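Local coordinates for protein CLPV1 (Pseudomonas aeruginosa, PDB 4UQW), which probably works as the AAA+ ATPase that disassembles the contracted TssB-TssC sheath of type VI secretion, and is represented by its N-terminal domain, at residues His42-His45 with Gln46-Gln49; Ala25-Val28 with Phe29-Arg33; Glu146-Thr149 with Glu150-Glu154. All coordinates share one frame; numbering follows the deposited sequence.

Contact 1. Residues His42-His45 with Gln46-Gln49; sequences HWFH and QILQ
Trp43 sets its indole against Ile47 because its CG lies anti to the backbone N (chi1 -165°), while CG1 of Ile47 stands anti to its own carbonyl carbon (chi1 -70°) and reaches back along the helix. The methyl CD1 of Ile47 thus comes over one face of the indole, 4.0 Å from the centroid of the five-membered ring of Trp43, a CH-pi contact. The same methyl grazes the phenyl ring of Phe44 obliquely, with CD1 to CD1 at 4.4 Å, and so touches two aromatic rings at once. These are i to i+4 and i to i+3 contacts within helix 40-49 of the mostly helical Clp N-terminal domain. The buried face of this helix packs on helix 17-33, where Trp43 NE1 bonds to Ala19 O, and on helix 54-61 through Phe44, Ile47 and Leu48. On another side, the His45 ring takes CG of Gln49 over one face, 4.3 Å from its centroid, with ring and amide planes only 12° apart. At the edge of the same imidazole sits the amide of Gln46, its NE2 3.6 Å from His45 CD2. The backbone bond from Gln49 N to His45 O is weak, but a water donates both to His45 O and, at 2.6 Å, to Gln49 OE1, tying the side-chain amide to that carbonyl.

Contact 2. Residues Ala25-Val28 with Phe29-Arg33; sequences AATV and FCKLR
Val28 and Leu32 make the apolar contact of this turn: their side chains lie side by side and point the same way, with CG1 of Val28 4.1 Å from CD1 of Leu32. CG1 is the branch that faces forward because it stands anti to the backbone N of Val28 (chi1 168°), beside the carbonyl carbon. One residue earlier, Thr27 and Lys31 meet more loosely, the methyl CG2 of Thr27 lying 4.4 Å from CD of Lys31. Backbone hydrogen bonds carry most of the rest. Four successive i to i+4 bonds run from Phe29, Cys30, Lys31 and Leu32 to Ala25, Ala26, Thr27 and Val28; the one from Cys30 N to Ala26 O measures 2.9 Å with 162° at the hydrogen. Their even geometry marks regular alpha-helix, here the last turns of helix 17-33 in the Clp N-terminal fold. One side of the helix is buried: Ala26 and Cys30 rest on Val38 of the short strand 37-38, and Phe29 packs on helices 40-49 and 66-79. Val28, Lys31 and Leu32, by contrast, are exposed. Among polar side chains, Thr27 OG1 turns back to bond to Ile23 O, one turn earlier, and the bent chain of Lys31 carries NZ to Thr88 OG1. Phe29 and Arg33, one turn apart, also meet: CZ of Phe29 lies 3.9 Å above the guanidinium plane of Arg33, offset toward its rim. The guanidinium also forms a salt bridge, from NH2 to Asp78 OD1, so Arg33 links this helix to helix 66-79.

Contact 3. Residues Glu146-Thr149 with Glu150-Glu154; sequences EALT and ERFDE
Glu146 receives the amide of Glu150 on its carbonyl, Glu150 N to Glu146 O 3.1 Å, the last regular i to i+4 bond before the helix breaks. CG of Glu150 also folds back over this carbonyl, 3.2 Å from Glu146 O. Next, Ala147 O accepts the backbone N of Arg151 at 2.8 Å, with a bent angle of 135° at the hydrogen. The methyl of Ala147 meets the guanidinium obliquely, its CB 3.7 Å from Arg151 NH2; the arginine chain bends at chi3 (-64°), and NH1 makes a salt bridge to Glu154 OE1 at 3.3 Å, its hydrogen bond weak. At Leu148 the pattern fails: its carbonyl O approaches the edge of the Phe152 ring, in the ring plane, 3.6 Å from CD1, and no backbone bond joins it to Phe152 N. This is a break between two helices, 145-150 and 152-156: Arg151 leaves helical phi/psi and at the same time takes the N-cap position of the second. Across the break Leu148, in one of its two conformers, packs CD1 against CD1 of Phe152, and both residues are buried against helix 116-124 through Ile121. The Phe152 ring also meets Phe109 and Tyr118. Thr149 turns its OG1 back to bond to Val145 O, one turn earlier in the chain. Its own carbonyl O accepts a water at 2.7 Å, and that water weakly accepts Phe152 N in turn, bridging the helix end to the start of the next.

Overall arrangement
All three contacts are local turns and follow one another along the chain; none nests in or crosses another. Contact 2 comes first, near the end of helix 17-33. After the short strand 37-38, contact 1 follows in helix 40-49. These two touch, their centres 11 Å apart: CD2 of His42 lies 3.6 Å from CD1 of Phe29, and Gln46 packs on Ala25, so the helices 17-33 and 40-49 are joined side against side. Contact 3 lies far along the chain, at the junction of helices 145-150 and 152-156, on the other side of the chain's centre from contact 2. Helix 54-61 spans the gap from contact 1, meeting Phe44 at Leu55 and Leu148 at Ile58.

Contact 1. Residues His42-His45 with Gln46-Gln49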
# COMPACT_ATOMS: atom_id res chain seq x y z
N HIS A 42 -3.80 -3.48 -6.50
CA HIS A 42 -3.10 -2.85 -7.63
C HIS A 42 -1.87 -2.10 -7.15
O HIS A 42 -0.82 -2.12 -7.80
CB HIS A 42 -4.01 -1.83 -8.35
CG HIS A 42 -5.21 -2.42 -9.03
ND1 HIS A 42 -6.47 -2.22 -8.51
CD2 HIS A 42 -5.36 -3.14 -10.16
CE1 HIS A 42 -7.36 -2.79 -9.31
NE2 HIS A 42 -6.71 -3.35 -10.31
N TRP A 43 -2.01 -1.37 -6.04
CA TRP A 43 -0.95 -0.48 -5.55
C TRP A 43 0.23 -1.34 -5.10
O TRP A 43 1.39 -1.08 -5.46
CB TRP A 43 -1.48 0.33 -4.38
CG TRP A 43 -0.62 1.51 -4.02
CD1 TRP A 43 0.44 1.99 -4.71
CD2 TRP A 43 -0.87 2.37 -2.92
NE1 TRP A 43 0.91 3.15 -4.07
CE2 TRP A 43 0.08 3.41 -3.00
CE3 TRP A 43 -1.87 2.41 -1.92
CZ2 TRP A 43 0.11 4.46 -2.04
CZ3 TRP A 43 -1.86 3.43 -0.99
CH2 TRP A 43 -0.86 4.45 -1.07
N PHE A 44 -0.07 -2.37 -4.29
CA PHE A 44 1.01 -3.21 -3.75
C PHE A 44 1.67 -4.01 -4.90
O PHE A 44 2.91 -4.18 -4.92
CB PHE A 44 0.46 -4.15 -2.66
CG PHE A 44 0.45 -3.51 -1.33
CD1 PHE A 44 0.06 -2.20 -1.21
CD2 PHE A 44 0.84 -4.20 -0.17
CE1 PHE A 44 0.02 -1.57 0.04
CE2 PHE A 44 0.82 -3.55 1.08
CZ PHE A 44 0.41 -2.27 1.17
N HIS A 45 0.87 -4.52 -5.85
CA HIS A 45 1.46 -5.21 -6.99
C HIS A 45 2.45 -4.24 -7.74
O HIS A 45 3.57 -4.64 -8.09
CB HIS A 45 0.34 -5.74 -7.89
CG HIS A 45 0.86 -6.24 -9.19
ND1 HIS A 45 1.36 -7.51 -9.38
CD2 HIS A 45 1.01 -5.59 -10.37
CE1 HIS A 45 1.74 -7.65 -10.64
NE2 HIS A 45 1.55 -6.50 -11.26
N GLN A 46 2.04 -3.00 -7.94
CA GLN A 46 2.89 -2.06 -8.66
C GLN A 46 4.14 -1.71 -7.87
O GLN A 46 5.25 -1.58 -8.46
CB GLN A 46 2.12 -0.78 -9.04
CG GLN A 46 1.19 -1.02 -10.23
CD GLN A 46 1.86 -1.42 -11.50
OE1 GLN A 46 2.92 -0.89 -11.91
NE2 GLN A 46 1.30 -2.42 -12.10
N ILE A 47 4.02 -1.59 -6.56
CA ILE A 47 5.22 -1.33 -5.75
C ILE A 47 6.20 -2.49 -5.87
O ILE A 47 7.43 -2.25 -6.05
CB ILE A 47 4.81 -1.08 -4.25
CG1 ILE A 47 4.09 0.25 -4.10
CG2 ILE A 47 6.06 -1.19 -3.32
CD1 ILE A 47 3.26 0.34 -2.79
N LEU A 48 5.70 -3.72 -5.87
CA LEU A 48 6.57 -4.89 -5.88
C LEU A 48 7.18 -5.11 -7.27
O LEU A 48 8.10 -5.93 -7.40
CB LEU A 48 5.78 -6.12 -5.41
CG LEU A 48 5.58 -5.99 -3.89
CD1 LEU A 48 4.52 -6.97 -3.47
CD2 LEU A 48 6.86 -6.24 -3.14
N GLN A 49 6.66 -4.42 -8.31
CA GLN A 49 7.26 -4.47 -9.66
C GLN A 49 8.57 -3.67 -9.77
O GLN A 49 9.35 -3.92 -10.71
CB GLN A 49 6.29 -3.94 -10.72
CG GLN A 49 5.10 -4.86 -10.99
CD GLN A 49 5.51 -6.10 -11.77
OE1 GLN A 49 5.81 -7.14 -11.19
NE2 GLN A 49 5.56 -5.98 -13.10
O HOH W 1 4.70 -7.14 -8.86

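Contact 2. Residues Ala25-Val28 with Phe29-Arg33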
# COMPACT_ATOMS: atom_id res chain seq x y z
N ALA A 25 0.81 4.39 -11.46
CA ALA A 25 0.99 3.16 -12.23
C ALA A 25 -0.16 2.20 -11.98
O ALA A 25 -0.62 1.50 -12.91
CB ALA A 25 2.32 2.49 -11.88
N ALA A 26 -0.62 2.12 -10.71
CA ALA A 26 -1.75 1.28 -10.37
C ALA A 26 -3.00 1.71 -11.07
O ALA A 26 -3.82 0.86 -11.44
CB ALA A 26 -1.99 1.33 -8.88
N THR A 27 -3.16 3.02 -11.23
CA THR A 27 -4.33 3.53 -11.94
C THR A 27 -4.28 3.13 -13.40
O THR A 27 -5.29 2.70 -13.98
CB THR A 27 -4.39 5.08 -11.80
OG1 THR A 27 -4.58 5.41 -10.43
CG2 THR A 27 -5.54 5.66 -12.61
N VAL A 28 -3.12 3.27 -14.02
CA VAL A 28 -2.99 2.92 -15.45
C VAL A 28 -3.29 1.42 -15.62
O VAL A 28 -4.02 0.99 -16.56
CB VAL A 28 -1.60 3.24 -15.96
CG1 VAL A 28 -1.34 2.58 -17.38
CG2 VAL A 28 -1.38 4.78 -15.93
N PHE A 29 -2.77 0.60 -14.71
CA PHE A 29 -2.99 -0.87 -14.79
C PHE A 29 -4.44 -1.22 -14.59
O PHE A 29 -5.00 -2.06 -15.32
CB PHE A 29 -2.11 -1.55 -13.73
CG PHE A 29 -2.18 -3.05 -13.71
CD1 PHE A 29 -3.16 -3.70 -12.97
CD2 PHE A 29 -1.24 -3.81 -14.37
CE1 PHE A 29 -3.22 -5.08 -12.93
CE2 PHE A 29 -1.28 -5.20 -14.31
CZ PHE A 29 -2.27 -5.83 -13.59
N CYS A 30 -5.05 -0.64 -13.55
CA CYS A 30 -6.46 -0.86 -13.25
C CYS A 30 -7.33 -0.57 -14.47
O CYS A 30 -8.24 -1.33 -14.82
CB CYS A 30 -6.81 0.06 -12.06
SG CYS A 30 -8.56 -0.11 -11.61
N LYS A 31 -7.04 0.55 -15.12
CA LYS A 31 -7.82 0.95 -16.30
C LYS A 31 -7.60 0.02 -17.47
O LYS A 31 -8.58 -0.30 -18.19
CB LYS A 31 -7.46 2.36 -16.72
CG LYS A 31 -8.04 3.40 -15.79
CD LYS A 31 -7.84 4.81 -16.31
CE LYS A 31 -8.89 5.16 -17.44
NZ LYS A 31 -10.31 5.19 -16.91
N LEU A 32 -6.36 -0.44 -17.68
CA LEU A 32 -6.10 -1.39 -18.78
C LEU A 32 -6.90 -2.68 -18.58
O LEU A 32 -7.38 -3.29 -19.55
CB LEU A 32 -4.62 -1.69 -18.89
CG LEU A 32 -3.84 -0.52 -19.47
CD1 LEU A 32 -2.36 -0.83 -19.49
CD2 LEU A 32 -4.34 -0.16 -20.87
N ARG A 33 -7.05 -3.09 -17.33
CA ARG A 33 -7.79 -4.33 -17.03
C ARG A 33 -9.29 -4.17 -16.99
O ARG A 33 -10.02 -5.17 -16.94
CB ARG A 33 -7.37 -4.88 -15.66
CG ARG A 33 -5.89 -5.09 -15.51
CD ARG A 33 -5.47 -6.47 -15.92
NE ARG A 33 -5.63 -7.37 -14.80
CZ ARG A 33 -5.16 -8.61 -14.76
NH1 ARG A 33 -4.48 -9.10 -15.79
NH2 ARG A 33 -5.38 -9.34 -13.67

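Contact 3. Residues Glu146-Thr149 with Glu150-Glu154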
# COMPACT_ATOMS: atom_id res chain seq x y z
N GLU A 146 4.37 -4.87 15.91
CA GLU A 146 5.21 -4.46 17.01
C GLU A 146 6.69 -4.46 16.62
O GLU A 146 7.47 -3.58 17.03
CB GLU A 146 5.00 -5.39 18.23
CG GLU A 146 3.57 -5.50 18.75
CD GLU A 146 2.93 -4.15 19.04
OE1 GLU A 146 3.65 -3.23 19.49
OE2 GLU A 146 1.70 -4.02 18.82
N ALA A 147 7.07 -5.43 15.79
CA ALA A 147 8.45 -5.54 15.32
C ALA A 147 8.72 -4.44 14.31
O ALA A 147 9.77 -3.80 14.30
CB ALA A 147 8.69 -6.92 14.71
N LEU A 148 7.75 -4.22 13.42
CA LEU A 148 7.94 -3.24 12.39
C LEU A 148 8.03 -1.81 12.94
O LEU A 148 8.77 -1.00 12.39
CB LEU A 148 6.77 -3.38 11.38
CG LEU A 148 6.85 -2.63 10.08
CD1 LEU A 148 8.16 -2.92 9.36
CD2 LEU A 148 5.64 -3.07 9.22
N THR A 149 7.29 -1.49 14.01
CA THR A 149 7.39 -0.15 14.57
C THR A 149 8.67 -0.02 15.42
O THR A 149 9.35 1.00 15.37
CB THR A 149 6.15 0.22 15.42
OG1 THR A 149 5.96 -0.74 16.49
CG2 THR A 149 4.89 0.28 14.54
N GLU A 150 9.01 -1.03 16.20
CA GLU A 150 10.17 -0.88 17.06
C GLU A 150 11.49 -1.02 16.33
O GLU A 150 12.53 -0.51 16.79
CB GLU A 150 10.06 -1.90 18.18
CG GLU A 150 8.87 -1.62 19.07
CD GLU A 150 9.26 -0.85 20.33
OE1 GLU A 150 10.41 -1.03 20.82
OE2 GLU A 150 8.43 -0.04 20.82
N ARG A 151 11.47 -1.74 15.21
CA ARG A 151 12.71 -2.13 14.51
C ARG A 151 12.61 -1.71 13.02
O ARG A 151 13.14 -2.39 12.15
CB ARG A 151 12.96 -3.64 14.65
CG ARG A 151 13.22 -3.99 16.15
CD ARG A 151 13.73 -5.41 16.42
NE ARG A 151 12.75 -6.41 16.04
CZ ARG A 151 13.04 -7.51 15.34
NH1 ARG A 151 14.29 -7.74 14.95
NH2 ARG A 151 12.07 -8.38 15.03
N PHE A 152 11.93 -0.59 12.79
CA PHE A 152 11.62 -0.16 11.42
C PHE A 152 12.89 -0.11 10.54
O PHE A 152 12.89 -0.62 9.39
CB PHE A 152 10.95 1.22 11.46
CG PHE A 152 10.45 1.66 10.10
CD1 PHE A 152 9.25 1.16 9.57
CD2 PHE A 152 11.21 2.53 9.33
CE1 PHE A 152 8.78 1.56 8.27
CE2 PHE A 152 10.79 2.93 8.04
CZ PHE A 152 9.59 2.46 7.50
N ASP A 153 13.95 0.51 11.04
CA ASP A 153 15.15 0.64 10.20
C ASP A 153 15.74 -0.70 9.86
O ASP A 153 16.27 -0.89 8.74
CB ASP A 153 16.21 1.52 10.90
CG ASP A 153 15.83 2.99 10.90
OD1 ASP A 153 14.69 3.36 10.49
OD2 ASP A 153 16.68 3.81 11.30
N GLU A 154 15.69 -1.64 10.81
CA GLU A 154 16.18 -2.98 10.52
C GLU A 154 15.33 -3.63 9.41
O GLU A 154 15.85 -4.35 8.55
CB GLU A 154 16.14 -3.83 11.78
CG GLU A 154 16.64 -5.23 11.53
CD GLU A 154 16.69 -6.07 12.80
OE1 GLU A 154 16.52 -5.53 13.91
OE2 GLU A 154 16.92 -7.29 12.69
O HOH W 2 11.72 2.17 14.85